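Local coordinates for protein CrmK (Actinoalloteichus sp. WH1-2216-6, PDB 5I1V) that is a flavoenzyme oxidase with covalently bound FAD, involved in the recycling of shunt products in caerulomycin biosynthesis, at residues Leu18-Gln30 with Gly332-Ser344. Sequence-based numbering, arbitrary orientation.
Sequences LLARADNYRFVAQ and GPGAIGVRRKVKS
Arg340 reaches across to Asp23, beginning with CB, which lies against the carboxamide of Asn24, 3.7 Å from ND2; CG continues past the same amide. CD passes Asp23 OD2, and the chain, straight from CG to NE, then delivers NE between two acceptors of Asp23: the carbonyl O, in a nearly straight bond (N-H...O 162°), and OD2, a salt bridge of 3.0 Å. Carboxylate and guanidinium planes are only 11° apart. NH1 turns back to Gly334 O, while Val338 CG1 covers one guanidinium face; arginine suits the place because its flat, many-handed end serves a carboxylate and two carbonyls together. Asp23 also touches the FAD and His64, which is covalently linked to the FAD, so Arg340 probably acts as a second-shell residue that positions Asp23 beside the cofactor. The contact thus joins the FAD-binding part of this oxidase of the berberine bridge enzyme-like, FAD-linked family to the start of strand 339-347, in the large antiparallel sheet.

Asn24 fits because its amide both gives and accepts: ND2 donates to Arg340 O (2.8 Å), and OD1 takes Arg340 N and Arg26 N from opposite faces of its plane, the latter closing an Asx turn. With an alanine here, Arg340 N and Arg26 N would probably both lose this acceptor, Arg340 O one of its two donors, and the turn its brace. Arg26, bent at chi3 (53°), brings NH1 to the same Arg340 O at 2.9 Å, the oxygen lying in its guanidinium plane; its CG rests on Arg339 CB, and Arg339 itself pairs with Asp414. Tyr25 N bonds to Val338 O, and its ring receives Gly337 CA over the centre of one face, 3.3 Å from the centroid, a CH-pi contact made at a residue whose positive phi glycine accepts readily.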
loop_
_atom_site.group_PDB
_atom_site.type_symbol
_atom_site.label_atom_id
_atom_site.label_comp_id
_atom_site.label_asym_id
_atom_site.label_seq_id
_atom_site.Cartn_x
_atom_site.Cartn_y
_atom_site.Cartn_z
ATOM N N LEU A 18 -10.954 11.300 11.164
ATOM C CA LEU A 18 -10.335 10.388 10.172
ATOM C C LEU A 18 -11.222 10.241 8.941
ATOM O O LEU A 18 -10.788 10.437 7.807
ATOM C CB LEU A 18 -10.078 9.038 10.833
ATOM C CG LEU A 18 -9.222 7.968 10.093
ATOM C CD1 LEU A 18 -10.139 7.123 9.268
ATOM C CD2 LEU A 18 -8.054 8.547 9.292
ATOM N N LEU A 19 -12.495 9.891 9.145
ATOM C CA LEU A 19 -13.388 9.779 7.997
ATOM C C LEU A 19 -13.560 11.052 7.180
ATOM O O LEU A 19 -13.931 10.987 6.016
ATOM C CB LEU A 19 -14.758 9.245 8.436
ATOM C CG LEU A 19 -14.694 7.822 8.987
ATOM C CD1 LEU A 19 -16.038 7.470 9.552
ATOM C CD2 LEU A 19 -14.300 6.850 7.891
ATOM N N ALA A 20 -13.315 12.207 7.776
ATOM C CA ALA A 20 -13.477 13.464 7.105
ATOM C C ALA A 20 -12.384 13.744 6.065
ATOM O O ALA A 20 -12.587 14.593 5.179
ATOM C CB ALA A 20 -13.517 14.563 8.110
ATOM N N ARG A 21 -11.259 13.033 6.175
ATOM C CA ARG A 21 -10.097 13.209 5.338
ATOM C C ARG A 21 -9.937 12.048 4.361
ATOM O O ARG A 21 -10.188 10.909 4.710
ATOM C CB ARG A 21 -8.870 13.342 6.224
ATOM C CG ARG A 21 -8.872 14.640 6.989
ATOM C CD ARG A 21 -8.191 14.570 8.334
ATOM N NE ARG A 21 -8.111 15.941 8.826
ATOM C CZ ARG A 21 -9.062 16.580 9.508
ATOM N NH1 ARG A 21 -8.857 17.848 9.814
ATOM N NH2 ARG A 21 -10.196 15.965 9.926
ATOM N N ALA A 22 -9.657 12.333 3.097
ATOM C CA ALA A 22 -9.438 11.253 2.151
ATOM C C ALA A 22 -8.195 11.649 1.382
ATOM O O ALA A 22 -7.336 12.331 1.959
ATOM C CB ALA A 22 -10.660 11.046 1.269
ATOM N N ASP A 23 -8.061 11.258 0.114
ATOM C CA ASP A 23 -6.788 11.401 -0.564
ATOM C C ASP A 23 -6.342 12.857 -0.753
ATOM O O ASP A 23 -5.131 13.158 -0.891
ATOM C CB ASP A 23 -6.843 10.714 -1.926
ATOM C CG ASP A 23 -5.526 10.850 -2.689
ATOM O OD1 ASP A 23 -4.510 10.377 -2.136
ATOM O OD2 ASP A 23 -5.508 11.480 -3.787
ATOM N N ASN A 24 -7.290 13.776 -0.806
ATOM C CA ASN A 24 -6.925 15.183 -1.038
ATOM C C ASN A 24 -7.248 16.010 0.196
ATOM O O ASN A 24 -8.430 16.321 0.442
ATOM C CB ASN A 24 -7.612 15.725 -2.295
ATOM C CG ASN A 24 -6.993 17.022 -2.773
ATOM O OD1 ASN A 24 -6.378 17.733 -1.976
ATOM N ND2 ASN A 24 -7.220 17.375 -4.047
ATOM N N TYR A 25 -6.197 16.404 0.945
ATOM C CA TYR A 25 -6.359 17.140 2.211
ATOM C C TYR A 25 -6.867 18.584 2.035
ATOM O O TYR A 25 -7.204 19.254 3.032
ATOM C CB TYR A 25 -5.079 17.078 3.115
ATOM C CG TYR A 25 -5.093 15.964 4.181
ATOM C CD1 TYR A 25 -5.432 14.668 3.837
ATOM C CD2 TYR A 25 -4.784 16.214 5.530
ATOM C CE1 TYR A 25 -5.445 13.636 4.782
ATOM C CE2 TYR A 25 -4.813 15.171 6.501
ATOM C CZ TYR A 25 -5.146 13.882 6.104
ATOM O OH TYR A 25 -5.207 12.809 7.022
ATOM N N ARG A 26 -7.011 19.048 0.794
ATOM C CA ARG A 26 -7.655 20.323 0.579
ATOM C C ARG A 26 -9.131 20.245 0.944
ATOM O O ARG A 26 -9.731 21.264 1.234
ATOM C CB ARG A 26 -7.484 20.813 -0.856
ATOM C CG ARG A 26 -6.034 21.046 -1.277
ATOM C CD ARG A 26 -5.869 21.187 -2.787
ATOM N NE ARG A 26 -6.773 22.180 -3.222
ATOM C CZ ARG A 26 -7.466 22.226 -4.343
ATOM N NH1 ARG A 26 -7.373 21.343 -5.352
ATOM N NH2 ARG A 26 -8.301 23.227 -4.437
ATOM N N PHE A 27 -9.727 19.047 0.917
ATOM C CA PHE A 27 -11.169 18.938 1.125
ATOM C C PHE A 27 -11.479 18.099 2.332
ATOM O O PHE A 27 -11.416 16.880 2.271
ATOM C CB PHE A 27 -11.819 18.348 -0.107
ATOM C CG PHE A 27 -11.381 19.002 -1.358
ATOM C CD1 PHE A 27 -11.489 20.360 -1.505
ATOM C CD2 PHE A 27 -10.843 18.252 -2.375
ATOM C CE1 PHE A 27 -11.050 20.992 -2.682
ATOM C CE2 PHE A 27 -10.419 18.871 -3.548
ATOM C CZ PHE A 27 -10.534 20.223 -3.698
ATOM N N VAL A 28 -11.830 18.754 3.420
ATOM C CA VAL A 28 -12.146 18.062 4.645
ATOM C C VAL A 28 -13.663 18.100 4.780
ATOM O O VAL A 28 -14.260 19.146 4.812
ATOM C CB VAL A 28 -11.387 18.705 5.835
ATOM C CG1 VAL A 28 -11.883 18.178 7.176
ATOM C CG2 VAL A 28 -9.873 18.457 5.665
ATOM N N ALA A 29 -14.303 16.944 4.858
ATOM C CA ALA A 29 -15.765 16.918 4.964
ATOM C C ALA A 29 -16.279 17.305 6.347
ATOM O O ALA A 29 -15.628 17.049 7.365
ATOM C CB ALA A 29 -16.252 15.528 4.621
ATOM N N GLN A 30 -17.500 17.814 6.418
ATOM C CA GLN A 30 -18.134 18.033 7.703
ATOM C C GLN A 30 -19.618 17.675 7.720
ATOM O O GLN A 30 -20.476 18.528 7.958
ATOM C CB GLN A 30 -17.872 19.455 8.248
ATOM C CG GLN A 30 -17.960 20.520 7.226
ATOM C CD GLN A 30 -17.492 21.863 7.785
ATOM O OE1 GLN A 30 -17.598 22.127 9.008
ATOM N NE2 GLN A 30 -16.963 22.714 6.901
ATOM N N GLY A 332 2.421 6.121 3.328
ATOM C CA GLY A 332 3.697 6.806 3.261
ATOM C C GLY A 332 3.459 8.269 2.972
ATOM O O GLY A 332 2.322 8.685 2.680
ATOM N N PRO A 333 4.551 9.065 2.994
ATOM C CA PRO A 333 4.476 10.516 2.844
ATOM C C PRO A 333 3.889 11.033 1.524
ATOM O O PRO A 333 3.372 12.148 1.476
ATOM C CB PRO A 333 5.947 10.987 3.022
ATOM C CG PRO A 333 6.797 9.788 2.922
ATOM C CD PRO A 333 5.934 8.576 3.202
ATOM N N GLY A 334 3.966 10.255 0.463
ATOM C CA GLY A 334 3.417 10.655 -0.808
ATOM C C GLY A 334 1.906 10.495 -0.865
ATOM O O GLY A 334 1.249 11.039 -1.750
ATOM N N ALA A 335 1.343 9.758 0.082
ATOM C CA ALA A 335 -0.074 9.372 -0.035
ATOM C C ALA A 335 -0.960 10.035 1.006
ATOM O O ALA A 335 -2.144 10.266 0.748
ATOM C CB ALA A 335 -0.178 7.869 0.087
ATOM N N ILE A 336 -0.381 10.323 2.173
ATOM C CA ILE A 336 -1.127 10.688 3.368
ATOM C C ILE A 336 -0.885 12.116 3.796
ATOM O O ILE A 336 0.238 12.529 3.952
ATOM C CB ILE A 336 -0.740 9.804 4.563
ATOM C CG1 ILE A 336 -0.908 8.320 4.209
ATOM C CG2 ILE A 336 -1.620 10.146 5.771
ATOM C CD1 ILE A 336 -2.369 7.912 4.040
ATOM N N GLY A 337 -1.976 12.836 4.023
ATOM C CA GLY A 337 -1.926 14.225 4.484
ATOM C C GLY A 337 -1.496 15.177 3.391
ATOM O O GLY A 337 -0.883 16.228 3.674
ATOM N N VAL A 338 -1.821 14.834 2.151
ATOM C CA VAL A 338 -1.327 15.590 0.991
ATOM C C VAL A 338 -2.408 16.401 0.306
ATOM O O VAL A 338 -3.526 15.902 0.061
ATOM C CB VAL A 338 -0.712 14.619 -0.039
ATOM C CG1 VAL A 338 -0.215 15.361 -1.269
ATOM C CG2 VAL A 338 0.415 13.851 0.617
ATOM N N ARG A 339 -2.069 17.632 -0.034
ATOM C CA ARG A 339 -2.964 18.533 -0.763
ATOM C C ARG A 339 -2.618 18.423 -2.250
ATOM O O ARG A 339 -1.438 18.290 -2.603
ATOM C CB ARG A 339 -2.827 19.948 -0.228
ATOM C CG ARG A 339 -3.104 20.091 1.256
ATOM C CD ARG A 339 -2.764 21.473 1.810
ATOM N NE ARG A 339 -3.785 22.482 1.518
ATOM C CZ ARG A 339 -4.909 22.655 2.219
ATOM N NH1 ARG A 339 -5.199 21.883 3.258
ATOM N NH2 ARG A 339 -5.785 23.575 1.849
ATOM N N ARG A 340 -3.616 18.442 -3.118
ATOM C CA ARG A 340 -3.400 18.142 -4.552
ATOM C C ARG A 340 -4.283 18.915 -5.458
ATOM O O ARG A 340 -5.405 19.281 -5.087
ATOM C CB ARG A 340 -3.699 16.666 -4.889
ATOM C CG ARG A 340 -3.215 15.660 -3.881
ATOM C CD ARG A 340 -3.725 14.257 -4.205
ATOM N NE ARG A 340 -3.241 13.317 -3.186
ATOM C CZ ARG A 340 -2.020 12.793 -3.179
ATOM N NH1 ARG A 340 -1.653 11.986 -2.191
ATOM N NH2 ARG A 340 -1.152 13.093 -4.148
ATOM N N LYS A 341 -3.822 19.092 -6.700
ATOM C CA LYS A 341 -4.646 19.541 -7.781
ATOM C C LYS A 341 -4.246 18.734 -9.041
ATOM O O LYS A 341 -3.056 18.565 -9.342
ATOM C CB LYS A 341 -4.456 21.031 -7.996
ATOM C CG LYS A 341 -5.216 21.658 -9.155
ATOM C CD LYS A 341 -6.701 21.737 -8.930
ATOM C CE LYS A 341 -7.430 22.346 -10.127
ATOM N NZ LYS A 341 -8.838 21.836 -10.261
ATOM N N VAL A 342 -5.232 18.215 -9.763
ATOM C CA VAL A 342 -4.955 17.427 -10.981
ATOM C C VAL A 342 -5.703 18.029 -12.158
ATOM O O VAL A 342 -6.732 18.686 -11.997
ATOM C CB VAL A 342 -5.312 15.940 -10.864
ATOM C CG1 VAL A 342 -4.455 15.254 -9.798
ATOM C CG2 VAL A 342 -6.829 15.786 -10.631
ATOM N N LYS A 343 -5.132 17.866 -13.345
ATOM C CA LYS A 343 -5.800 18.219 -14.572
ATOM C C LYS A 343 -5.511 17.112 -15.615
ATOM O O LYS A 343 -4.616 16.303 -15.457
ATOM C CB LYS A 343 -5.309 19.595 -15.081
ATOM C CG LYS A 343 -5.567 20.754 -14.130
ATOM C CD LYS A 343 -5.125 22.077 -14.727
ATOM C CE LYS A 343 -5.558 23.245 -13.878
ATOM N NZ LYS A 343 -6.870 23.788 -14.337
ATOM N N SER A 344 -6.257 17.133 -16.686
ATOM C CA SER A 344 -6.277 16.092 -17.662
ATOM C C SER A 344 -6.497 16.695 -19.037
ATOM O O SER A 344 -7.196 17.703 -19.160
ATOM C CB SER A 344 -7.421 15.145 -17.269
ATOM O OG SER A 344 -8.057 14.583 -18.370
HETATM O O HOH W 1 -3.353 12.665 1.221
#